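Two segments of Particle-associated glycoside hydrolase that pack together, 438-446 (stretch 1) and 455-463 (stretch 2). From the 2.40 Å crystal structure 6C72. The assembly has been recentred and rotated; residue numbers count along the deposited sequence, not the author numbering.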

# COMPACT_ATOMS: atom_id res chain seq x y z
N VAL A 438 -5.50 -16.35 22.90
CA VAL A 438 -5.51 -15.21 22.00
C VAL A 438 -6.82 -14.44 22.14
O VAL A 438 -6.85 -13.20 22.04
CB VAL A 438 -5.30 -15.67 20.54
CG1 VAL A 438 -5.59 -14.54 19.54
CG2 VAL A 438 -3.89 -16.21 20.34
N ALA A 439 -7.92 -15.14 22.42
CA ALA A 439 -9.21 -14.47 22.54
C ALA A 439 -9.25 -13.52 23.74
O ALA A 439 -10.05 -12.58 23.72
CB ALA A 439 -10.34 -15.50 22.65
N THR A 440 -8.40 -13.71 24.74
CA THR A 440 -8.35 -12.79 25.88
C THR A 440 -7.25 -11.75 25.75
O THR A 440 -7.15 -10.87 26.60
CB THR A 440 -8.18 -13.56 27.21
OG1 THR A 440 -6.83 -14.04 27.32
CG2 THR A 440 -9.14 -14.73 27.30
N GLN A 441 -6.43 -11.83 24.70
CA GLN A 441 -5.29 -10.95 24.53
C GLN A 441 -5.48 -9.93 23.43
O GLN A 441 -5.15 -8.76 23.62
CB GLN A 441 -4.04 -11.78 24.21
CG GLN A 441 -3.59 -12.71 25.29
CD GLN A 441 -2.45 -13.58 24.82
OE1 GLN A 441 -2.35 -13.90 23.63
NE2 GLN A 441 -1.57 -13.95 25.73
N ALA A 442 -5.97 -10.35 22.27
CA ALA A 442 -6.01 -9.48 21.12
C ALA A 442 -7.13 -8.44 21.25
O ALA A 442 -8.07 -8.59 22.03
CB ALA A 442 -6.22 -10.29 19.83
N SER A 443 -7.00 -7.38 20.45
CA SER A 443 -8.10 -6.46 20.25
C SER A 443 -8.98 -7.00 19.13
O SER A 443 -8.47 -7.42 18.08
CB SER A 443 -7.60 -5.06 19.91
OG SER A 443 -7.09 -4.43 21.07
N PHE A 444 -10.29 -7.01 19.37
CA PHE A 444 -11.28 -7.45 18.40
C PHE A 444 -12.18 -6.27 18.05
O PHE A 444 -12.76 -5.64 18.94
CB PHE A 444 -12.14 -8.58 18.97
CG PHE A 444 -11.42 -9.88 19.14
CD1 PHE A 444 -10.65 -10.13 20.27
CD2 PHE A 444 -11.55 -10.88 18.19
CE1 PHE A 444 -9.99 -11.34 20.43
CE2 PHE A 444 -10.90 -12.10 18.33
CZ PHE A 444 -10.12 -12.33 19.45
N GLY A 445 -12.29 -5.97 16.76
CA GLY A 445 -13.31 -5.08 16.25
C GLY A 445 -14.54 -5.85 15.81
O GLY A 445 -14.85 -6.92 16.33
N VAL A 446 -15.24 -5.30 14.82
CA VAL A 446 -16.30 -6.05 14.18
C VAL A 446 -15.70 -7.21 13.41
O VAL A 446 -14.71 -7.05 12.69
CB VAL A 446 -17.11 -5.14 13.24
CG1 VAL A 446 -18.09 -5.98 12.42
CG2 VAL A 446 -17.85 -4.08 14.03
N VAL A 455 -18.42 -16.74 18.97
CA VAL A 455 -18.64 -15.31 18.81
C VAL A 455 -17.83 -14.57 19.86
O VAL A 455 -17.98 -14.81 21.06
CB VAL A 455 -20.14 -14.96 18.91
CG1 VAL A 455 -20.33 -13.47 18.75
CG2 VAL A 455 -20.93 -15.70 17.83
N ILE A 456 -16.94 -13.70 19.40
CA ILE A 456 -16.14 -12.85 20.27
C ILE A 456 -16.71 -11.44 20.17
O ILE A 456 -16.75 -10.85 19.08
CB ILE A 456 -14.65 -12.87 19.90
CG1 ILE A 456 -14.13 -14.31 19.86
CG2 ILE A 456 -13.83 -12.08 20.91
CD1 ILE A 456 -14.12 -14.95 21.23
N GLN A 457 -17.18 -10.91 21.30
CA GLN A 457 -17.64 -9.53 21.32
C GLN A 457 -16.46 -8.61 21.04
O GLN A 457 -15.33 -8.90 21.44
CB GLN A 457 -18.26 -9.19 22.67
CG GLN A 457 -19.49 -10.01 22.99
CD GLN A 457 -20.57 -9.81 21.96
OE1 GLN A 457 -20.76 -8.67 21.48
NE2 GLN A 457 -21.24 -10.90 21.54
N PRO A 458 -16.68 -7.50 20.34
CA PRO A 458 -15.60 -6.52 20.16
C PRO A 458 -15.10 -6.03 21.50
O PRO A 458 -15.88 -5.80 22.43
CB PRO A 458 -16.27 -5.40 19.35
CG PRO A 458 -17.46 -6.08 18.68
CD PRO A 458 -17.93 -7.10 19.67
N VAL A 459 -13.78 -5.89 21.61
CA VAL A 459 -13.15 -5.47 22.86
C VAL A 459 -11.82 -4.81 22.52
O VAL A 459 -11.04 -5.34 21.72
CB VAL A 459 -12.97 -6.66 23.83
CG1 VAL A 459 -12.25 -7.83 23.15
CG2 VAL A 459 -12.24 -6.23 25.08
N ASP A 460 -11.57 -3.65 23.11
CA ASP A 460 -10.35 -2.88 22.86
C ASP A 460 -9.32 -3.19 23.95
O ASP A 460 -9.61 -3.05 25.14
CB ASP A 460 -10.65 -1.39 22.81
CG ASP A 460 -9.46 -0.56 22.31
OD1 ASP A 460 -8.50 -1.16 21.75
OD2 ASP A 460 -9.50 0.68 22.50
N ARG A 461 -8.14 -3.63 23.52
CA ARG A 461 -7.02 -3.90 24.42
C ARG A 461 -5.74 -3.22 23.94
O ARG A 461 -4.63 -3.60 24.34
CB ARG A 461 -6.81 -5.42 24.56
CG ARG A 461 -8.09 -6.18 24.98
CD ARG A 461 -7.83 -7.64 25.33
NE ARG A 461 -9.00 -8.30 25.91
CZ ARG A 461 -9.65 -9.31 25.33
NH1 ARG A 461 -9.26 -9.78 24.15
NH2 ARG A 461 -10.71 -9.86 25.93
N ARG A 462 -5.87 -2.22 23.07
CA ARG A 462 -4.70 -1.56 22.52
C ARG A 462 -4.05 -0.65 23.56
O ARG A 462 -4.72 -0.06 24.42
CB ARG A 462 -5.08 -0.76 21.28
CG ARG A 462 -5.50 -1.61 20.08
CD ARG A 462 -6.15 -0.72 19.01
NE ARG A 462 -7.35 -0.10 19.56
CZ ARG A 462 -7.84 1.06 19.15
NH1 ARG A 462 -7.23 1.74 18.17
NH2 ARG A 462 -8.94 1.55 19.73
N THR A 463 -2.73 -0.51 23.45
CA THR A 463 -1.98 0.30 24.39
C THR A 463 -2.33 1.78 24.25
O THR A 463 -2.38 2.50 25.25
CB THR A 463 -0.48 0.07 24.19
OG1 THR A 463 -0.17 -1.31 24.42
CG2 THR A 463 0.33 0.91 25.16
O HOH W 1 -12.49 -11.41 24.32
O HOH W 2 -15.33 -9.46 17.05

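Where they meet at Phe444 and Val459, the two segments pair antiparallel in a single β-bridge. The amide N of Phe444 donates to O of Val459 (3.0 Å), and N of Val459 returns a bond to O of Phe444 (2.9 Å), so the pair is closed by two backbone hydrogen bonds. Together the stretches bury 540 Å², much of it around Arg461, Phe444 and Ser443.

Arg461 has the largest covered area. Its side chain reaches the backbone carbonyls of the weakly bonded helical segment and of Ala442, which offer acceptors to its positive charge. NH1 of Arg461 donates to O of Ala439 (2.9 Å) and to O of Ala442 (2.7 Å), both lying near the guanidinium plane, where its N–H groups point. O of Thr440 instead sits over one face, 3.2 Å from CZ of Arg461, and the angles there are too poor for hydrogen bonding. A water extends the network, donating to O of Ala439 (2.8 Å) and accepting from NH2 of Arg461 (2.9 Å).

Phe444 is the centre of most of the apolar contact. Its CA-to-CB bond points toward the second stretch, and CG2 of Ile456 lies 3.6 Å from the centroid of the Phe444 ring, almost on the ring normal, in a CH–π contact. CG1 of Val459 approaches CD1 of Phe444 at 4.0 Å, while the guanidinium of Arg461 comes to the ring edge. Ile456 also meets the helical segment, its CD1 lying 4.1 Å from CB of Ala439.

Ser443 ties down the backbone beyond the bridge: its OG accepts a hydrogen bond from N of Arg461 (2.8 Å). Stretch 2 is braced internally by a salt bridge from NE of Arg462 to OD1 of Asp460 (2.7 Å). Toward the other end, a second water donates to O of Gly445 (2.7 Å) and O of Ile456 (2.8 Å), linking two carbonyls that cannot bond each other directly.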